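Side-chain contacts in bacteriophage virulence determinant (Salmonella enterica subsp. enterica serovar Typhimurium str. 14028S, PDB 6GGR), which probably acts as a zinc-dependent protease of the PipA family that enters host cells as a virulence effector and cuts NF-kappaB transcription factors: residues L25-Q28 with H29-L32; D64-Y67 with D68-R71; D159-R162 with S163-Q167. All coordinates share one frame; numbering follows the deposited sequence.

Interaction 1: residues L25-Q28 with H29-L32; sequences LRLQ and HDGL
Arg-26 and Asp-30, one helical turn apart, put opposite charges on the same flank of helix 24-30. The pairing is a long salt bridge: Arg-26 NH1 stands 3.9 Å from Asp-30 OD2, and the guanidinium and carboxylate planes are inclined by 57°, which excludes a flat, two-pronged pairing. Its geometry follows from the arginine chain, which leaves the backbone with CG opposite N and then turns at chi3 (75°). The two side chains cross at a slant, with Arg-26 CG as near to Asp-30 OD2 (3.9 Å) as NH1 is. Both residues are buried and their stronger polar partners lie elsewhere. Arg-26 NH2 makes salt bridges with Glu-189 and Asp-14, and Asp-30 OD1 shares a hydrogen bond with Tyr-190 OH and a salt bridge with Arg-90. The backbone through this turn is regular, with Asp-30 N bonded to Arg-26 O at 2.9 Å and His-29 N to Leu-25 O at 3.0 Å. The His-29 ring turns away from this turn of helix, toward Tyr-190 and Leu-91 of helices 186-197 and 86-100.

The other side is looser. Leu-27, Gln-28, Gly-31 and Leu-32 are all exposed, and contact there is sparse: Leu-32 CG comes within 3.8 Å of Gln-28 O, and the bond from Gly-31 N to Gln-28 O is weak, 3.1 Å long but bent to 120° at the hydrogen. Because the charged pair is itself long and each member is held by outside partners, its attraction is probably a minor term within a wider network of charges that joins this short helix to helices 186-197 and 86-100.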
loop_
_atom_site.group_PDB
_atom_site.type_symbol
_atom_site.label_atom_id
_atom_site.label_comp_id
_atom_site.label_asym_id
_atom_site.label_seq_id
_atom_site.Cartn_x
_atom_site.Cartn_y
_atom_site.Cartn_z
ATOM N N LEU B 25 15.274 -9.381 12.950
ATOM C CA LEU B 25 14.086 -9.217 13.782
ATOM C C LEU B 25 13.251 -10.492 13.837
ATOM O O LEU B 25 12.719 -10.843 14.896
ATOM C CB LEU B 25 13.242 -8.059 13.256
ATOM C CG LEU B 25 13.829 -6.664 13.477
ATOM C CD1 LEU B 25 13.175 -5.662 12.543
ATOM C CD2 LEU B 25 13.649 -6.238 14.923
ATOM N N ARG B 26 13.105 -11.182 12.704
ATOM C CA ARG B 26 12.457 -12.490 12.705
ATOM C C ARG B 26 13.225 -13.467 13.585
ATOM O O ARG B 26 12.635 -14.173 14.411
ATOM C CB ARG B 26 12.349 -13.019 11.270
ATOM C CG ARG B 26 12.208 -14.531 11.155
ATOM C CD ARG B 26 12.038 -14.984 9.712
ATOM N NE ARG B 26 13.296 -14.933 8.968
ATOM C CZ ARG B 26 14.239 -15.869 9.020
ATOM N NH1 ARG B 26 14.079 -16.940 9.786
ATOM N NH2 ARG B 26 15.350 -15.735 8.305
ATOM N N LEU B 27 14.552 -13.508 13.433
ATOM C CA LEU B 27 15.354 -14.478 14.169
ATOM C C LEU B 27 15.156 -14.347 15.673
ATOM O O LEU B 27 15.277 -15.339 16.399
ATOM C CB LEU B 27 16.835 -14.320 13.813
ATOM C CG LEU B 27 17.265 -14.768 12.412
ATOM C CD1 LEU B 27 18.725 -14.406 12.168
ATOM C CD2 LEU B 27 17.047 -16.261 12.199
ATOM N N GLN B 28 14.839 -13.148 16.162
ATOM C CA GLN B 28 14.634 -12.978 17.593
ATOM C C GLN B 28 13.176 -13.123 18.004
ATOM O O GLN B 28 12.907 -13.461 19.162
ATOM C CB GLN B 28 15.179 -11.625 18.059
ATOM C CG GLN B 28 14.530 -10.408 17.453
ATOM C CD GLN B 28 15.176 -9.125 17.948
ATOM O OE1 GLN B 28 16.367 -8.893 17.732
ATOM N NE2 GLN B 28 14.399 -8.293 18.632
ATOM N N HIS B 29 12.228 -12.903 17.089
ATOM C CA HIS B 29 10.861 -13.318 17.376
ATOM C C HIS B 29 10.767 -14.836 17.464
ATOM O O HIS B 29 9.972 -15.363 18.250
ATOM C CB HIS B 29 9.895 -12.786 16.317
ATOM C CG HIS B 29 8.455 -13.048 16.636
ATOM N ND1 HIS B 29 7.765 -12.336 17.593
ATOM C CD2 HIS B 29 7.582 -13.958 16.140
ATOM C CE1 HIS B 29 6.526 -12.789 17.667
ATOM N NE2 HIS B 29 6.390 -13.774 16.797
ATOM N N ASP B 30 11.579 -15.551 16.676
ATOM C CA ASP B 30 11.666 -16.999 16.822
ATOM C C ASP B 30 12.088 -17.385 18.232
ATOM O O ASP B 30 11.636 -18.409 18.757
ATOM C CB ASP B 30 12.656 -17.580 15.811
ATOM C CG ASP B 30 12.170 -17.479 14.380
ATOM O OD1 ASP B 30 10.946 -17.371 14.157
ATOM O OD2 ASP B 30 13.024 -17.519 13.471
ATOM N N GLY B 31 12.952 -16.584 18.859
ATOM C CA GLY B 31 13.331 -16.835 20.237
ATOM C C GLY B 31 12.152 -16.870 21.183
ATOM O O GLY B 31 12.274 -17.389 22.297
ATOM N N LEU B 32 11.012 -16.332 20.765
ATOM C CA LEU B 32 9.812 -16.283 21.584
ATOM C C LEU B 32 8.711 -17.213 21.088
ATOM O O LEU B 32 8.028 -17.839 21.903
ATOM C CB LEU B 32 9.292 -14.843 21.629
ATOM C CG LEU B 32 10.270 -13.694 21.873
ATOM C CD1 LEU B 32 9.500 -12.378 21.969
ATOM C CD2 LEU B 32 11.113 -13.920 23.117
#

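Interaction 2: residues D64-Y67 with D68-R71; sequences DDTY and DECR
Asp-65 and Glu-69, four residues apart in the first turns of helix 64-84, bring two carboxylates together, Asp-65 OD1 lying 3.0 Å from Glu-69 OE2. The torsions explain the approach. Asp-65, whose N is bonded to Asp-63 just before the helix, places CG opposite that N (chi1 -164°), which swings the acid group forward along the helix, whereas Glu-69 sets CG opposite its carbonyl carbon and runs back, extended, to meet it. The two planes are 60° apart, so the groups meet obliquely.

On another flank Tyr-67 and Arg-71, also four apart, both set CG anti to N (Tyr-67 chi1 174°) and so lie side by side, pointing the same way. The arginine is stretched from CG to NE, and Arg-71 CD comes 4.0 Å from Tyr-67 OH, with that hydroxyl at the edge of the guanidinium, near its plane; this is packing. Leu-109 of strand 107-111 touches both. Cys-70 SG turns back to 3.5 Å from Thr-66 O, the carbonyl that also accepts from Cys-70 N, at 2.9 Å.

With both carboxylates exposed, the close approach of Asp-65 and Glu-69 would tend to raise the proton affinity of one of them, and solvent probably screens the rest.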
loop_
_atom_site.group_PDB
_atom_site.type_symbol
_atom_site.label_atom_id
_atom_site.label_comp_id
_atom_site.label_asym_id
_atom_site.label_seq_id
_atom_site.Cartn_x
_atom_site.Cartn_y
_atom_site.Cartn_z
ATOM N N ASP B 64 -21.581 -6.678 4.681
ATOM C CA ASP B 64 -21.764 -7.983 5.308
ATOM C C ASP B 64 -21.535 -9.118 4.319
ATOM O O ASP B 64 -21.137 -10.218 4.719
ATOM C CB ASP B 64 -23.167 -8.079 5.909
ATOM C CG ASP B 64 -23.414 -7.039 6.983
ATOM O OD1 ASP B 64 -22.543 -6.875 7.863
ATOM O OD2 ASP B 64 -24.474 -6.379 6.943
ATOM N N ASP B 65 -21.777 -8.874 3.030
ATOM C CA ASP B 65 -21.606 -9.924 2.032
ATOM C C ASP B 65 -20.129 -10.189 1.763
ATOM O O ASP B 65 -19.671 -11.336 1.833
ATOM C CB ASP B 65 -22.330 -9.536 0.743
ATOM C CG ASP B 65 -22.531 -10.710 -0.190
ATOM O OD1 ASP B 65 -21.642 -11.586 -0.247
ATOM O OD2 ASP B 65 -23.580 -10.759 -0.865
ATOM N N THR B 66 -19.365 -9.140 1.454
ATOM C CA THR B 66 -17.943 -9.320 1.188
ATOM C C THR B 66 -17.217 -9.876 2.406
ATOM O O THR B 66 -16.177 -10.530 2.264
ATOM C CB THR B 66 -17.313 -7.994 0.763
ATOM O OG1 THR B 66 -18.178 -7.330 -0.168
ATOM C CG2 THR B 66 -15.963 -8.236 0.105
ATOM N N TYR B 67 -17.742 -9.622 3.607
ATOM C CA TYR B 67 -17.164 -10.209 4.810
ATOM C C TYR B 67 -17.182 -11.731 4.732
ATOM O O TYR B 67 -16.155 -12.388 4.944
ATOM C CB TYR B 67 -17.922 -9.720 6.043
ATOM C CG TYR B 67 -17.493 -10.368 7.342
ATOM C CD1 TYR B 67 -16.447 -9.845 8.091
ATOM C CD2 TYR B 67 -18.145 -11.495 7.825
ATOM C CE1 TYR B 67 -16.059 -10.430 9.282
ATOM C CE2 TYR B 67 -17.763 -12.087 9.013
ATOM C CZ TYR B 67 -16.720 -11.551 9.737
ATOM O OH TYR B 67 -16.335 -12.134 10.923
ATOM N N ASP B 68 -18.342 -12.310 4.416
ATOM C CA ASP B 68 -18.444 -13.763 4.335
ATOM C C ASP B 68 -17.536 -14.318 3.243
ATOM O O ASP B 68 -16.904 -15.365 3.423
ATOM C CB ASP B 68 -19.898 -14.170 4.091
ATOM C CG ASP B 68 -20.791 -13.899 5.293
ATOM O OD1 ASP B 68 -20.343 -14.136 6.435
ATOM O OD2 ASP B 68 -21.941 -13.449 5.097
ATOM N N GLU B 69 -17.453 -13.626 2.104
ATOM C CA GLU B 69 -16.589 -14.081 1.019
ATOM C C GLU B 69 -15.131 -14.104 1.457
ATOM O O GLU B 69 -14.426 -15.100 1.261
ATOM C CB GLU B 69 -16.768 -13.178 -0.203
ATOM C CG GLU B 69 -18.131 -13.312 -0.871
ATOM C CD GLU B 69 -18.464 -12.145 -1.785
ATOM O OE1 GLU B 69 -17.621 -11.233 -1.928
ATOM O OE2 GLU B 69 -19.572 -12.140 -2.361
ATOM N N CYS B 70 -14.663 -13.010 2.060
ATOM C CA CYS B 70 -13.263 -12.929 2.460
ATOM C C CYS B 70 -12.969 -13.854 3.635
ATOM O O CYS B 70 -11.898 -14.468 3.690
ATOM C CB CYS B 70 -12.897 -11.484 2.801
ATOM S SG CYS B 70 -12.768 -10.391 1.349
ATOM N N ARG B 71 -13.906 -13.977 4.579
ATOM C CA ARG B 71 -13.683 -14.850 5.728
ATOM C C ARG B 71 -13.592 -16.311 5.303
ATOM O O ARG B 71 -12.767 -17.068 5.828
ATOM C CB ARG B 71 -14.798 -14.676 6.759
ATOM C CG ARG B 71 -14.424 -15.214 8.132
ATOM C CD ARG B 71 -15.636 -15.541 8.989
ATOM N NE ARG B 71 -15.229 -16.072 10.289
ATOM C CZ ARG B 71 -15.008 -17.357 10.549
ATOM N NH1 ARG B 71 -15.158 -18.278 9.605
ATOM N NH2 ARG B 71 -14.633 -17.727 11.765
#

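Interaction 3: residues D159-R162 with S163-Q167; sequences DTTR and SFIHQ. Unlike the reference sequence in segment 163-167: Gln-167 (reference Glu).
Thr-160 and Phe-164 run side by side, one turn apart, with the threonine methyl laid over one face of the ring. Thr-160 CG2 is 3.8 Å from the Phe-164 ring centroid and 30° off the ring normal, a CH-pi contact displaced toward the edge that carries CE1, the nearest ring atom at 3.4 Å. The threonine methyl lies opposite its own N, so it leans along the helix toward the ring, which packs further out on Val-73, Leu-74 and Ile-77 of helix 64-84. The backbones of the pair are joined as well, Phe-164 N to Thr-160 O at 2.8 Å.

Asp-159 precedes the first turn as its N-cap. Its OD1 accepts from Arg-162 N at 3.2 Å, and the donor comes from above the carboxylate, 51° out of its plane, while OD2 is bonded to His-200. The helix so begun, 160-173, holds the HEXXH zinc-motif site, here with Gln-167 where the reference sequence has Glu; His-166 and His-170 are seen to bind zinc together with Asp-177. Zinc is not bound to this chain in the model.

Ser-163 OG stands 3.0 Å from Asp-159 O, yet its stronger partner is a basic side chain of another protein's chain, with Asp-139 as a further one. Arg-162 points the opposite way from the Phe-164 ring: bent at chi3, it spends its guanidinium on Asn-192 and Ser-202 and makes a cation-pi contact with Tyr-149. His-166 sets CG opposite N (chi1 -175°); CB of the same residue lies 3.2 Å from Arg-162 O, and the ring turns toward His-170 and Asp-177.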
loop_
_atom_site.group_PDB
_atom_site.type_symbol
_atom_site.label_atom_id
_atom_site.label_comp_id
_atom_site.label_asym_id
_atom_site.label_seq_id
_atom_site.Cartn_x
_atom_site.Cartn_y
_atom_site.Cartn_z
ATOM N N ASP B 159 -0.417 -12.904 -5.202
ATOM C CA ASP B 159 -1.611 -13.734 -5.246
ATOM C C ASP B 159 -2.276 -13.726 -3.875
ATOM O O ASP B 159 -1.717 -13.244 -2.887
ATOM C CB ASP B 159 -1.281 -15.167 -5.689
ATOM C CG ASP B 159 -0.572 -15.974 -4.614
ATOM O OD1 ASP B 159 0.280 -15.417 -3.888
ATOM O OD2 ASP B 159 -0.878 -17.179 -4.497
ATOM N N THR B 160 -3.493 -14.269 -3.828
ATOM C CA THR B 160 -4.292 -14.208 -2.607
ATOM C C THR B 160 -3.541 -14.822 -1.432
ATOM O O THR B 160 -3.494 -14.246 -0.339
ATOM C CB THR B 160 -5.627 -14.922 -2.827
ATOM O OG1 THR B 160 -6.306 -14.326 -3.935
ATOM C CG2 THR B 160 -6.513 -14.828 -1.590
ATOM N N THR B 161 -2.941 -15.993 -1.640
ATOM C CA THR B 161 -2.266 -16.680 -0.544
ATOM C C THR B 161 -1.178 -15.801 0.061
ATOM O O THR B 161 -1.173 -15.550 1.273
ATOM C CB THR B 161 -1.687 -18.005 -1.032
ATOM O OG1 THR B 161 -2.729 -18.783 -1.633
ATOM C CG2 THR B 161 -1.081 -18.790 0.133
ATOM N N ARG B 162 -0.257 -15.305 -0.772
ATOM C CA ARG B 162 0.822 -14.464 -0.261
ATOM C C ARG B 162 0.273 -13.222 0.431
ATOM O O ARG B 162 0.724 -12.859 1.522
ATOM C CB ARG B 162 1.773 -14.063 -1.391
ATOM C CG ARG B 162 2.972 -13.249 -0.904
ATOM C CD ARG B 162 4.028 -13.039 -1.990
ATOM N NE ARG B 162 4.793 -14.252 -2.289
ATOM C CZ ARG B 162 5.855 -14.670 -1.601
ATOM N NH1 ARG B 162 6.298 -13.986 -0.556
ATOM N NH2 ARG B 162 6.486 -15.780 -1.955
ATOM N N SER B 163 -0.701 -12.553 -0.187
ATOM C CA SER B 163 -1.230 -11.323 0.398
ATOM C C SER B 163 -1.904 -11.600 1.735
ATOM O O SER B 163 -1.707 -10.864 2.709
ATOM C CB SER B 163 -2.209 -10.661 -0.568
ATOM O OG SER B 163 -1.613 -10.442 -1.833
ATOM N N PHE B 164 -2.711 -12.662 1.799
ATOM C CA PHE B 164 -3.389 -13.010 3.044
ATOM C C PHE B 164 -2.384 -13.357 4.135
ATOM O O PHE B 164 -2.488 -12.875 5.269
ATOM C CB PHE B 164 -4.350 -14.175 2.802
ATOM C CG PHE B 164 -5.716 -13.750 2.334
ATOM C CD1 PHE B 164 -5.866 -12.893 1.257
ATOM C CD2 PHE B 164 -6.853 -14.227 2.966
ATOM C CE1 PHE B 164 -7.120 -12.508 0.831
ATOM C CE2 PHE B 164 -8.109 -13.851 2.542
ATOM C CZ PHE B 164 -8.245 -12.991 1.472
ATOM N N ILE B 165 -1.401 -14.197 3.810
ATOM C CA ILE B 165 -0.416 -14.612 4.809
ATOM C C ILE B 165 0.423 -13.423 5.257
ATOM O O ILE B 165 0.740 -13.279 6.443
ATOM C CB ILE B 165 0.461 -15.746 4.247
ATOM C CG1 ILE B 165 -0.381 -17.003 3.988
ATOM C CG2 ILE B 165 1.630 -16.054 5.187
ATOM C CD1 ILE B 165 -1.079 -17.563 5.218
ATOM N N HIS B 166 0.797 -12.556 4.318
ATOM C CA HIS B 166 1.579 -11.375 4.671
ATOM C C HIS B 166 0.850 -10.525 5.704
ATOM O O HIS B 166 1.436 -10.113 6.712
ATOM C CB HIS B 166 1.882 -10.557 3.416
ATOM C CG HIS B 166 2.784 -9.387 3.662
ATOM N ND1 HIS B 166 4.112 -9.380 3.295
ATOM C CD2 HIS B 166 2.551 -8.191 4.252
ATOM C CE1 HIS B 166 4.655 -8.226 3.637
ATOM N NE2 HIS B 166 3.729 -7.486 4.220
ATOM N N GLN B 167 -0.435 -10.248 5.472
ATOM C CA GLN B 167 -1.186 -9.422 6.413
ATOM C C GLN B 167 -1.395 -10.149 7.734
ATOM O O GLN B 167 -1.327 -9.533 8.805
ATOM C CB GLN B 167 -2.533 -9.020 5.812
ATOM C CG GLN B 167 -2.436 -8.205 4.537
ATOM C CD GLN B 167 -1.584 -6.962 4.690
ATOM O OE1 GLN B 167 -1.445 -6.416 5.784
ATOM N NE2 GLN B 167 -1.000 -6.514 3.591
#

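Interaction 3 is the core contact, its centre about 6 Å from that of the chain, whereas interaction 2 is a surface contact and interaction 1 is partly buried. Each belongs to a different helix, with interaction 1 running on into loop and interaction 3 starting at its N-cap. Interactions 2 and 3 nonetheless touch, at 4.0 Å between Cys-70 O and Phe-164 CE2, where helix 64-84 packs on helix 160-173. Interaction 1 stands apart, its nearest atoms about 22 Å from those of interaction 2 and on the opposite side of the chain's centre. The chemistry follows place: facing acids at the surface, a long salt bridge inside a charge network in 25-32, and methyl-on-ring packing in the core, on the helix that also carries zinc-binding His-166.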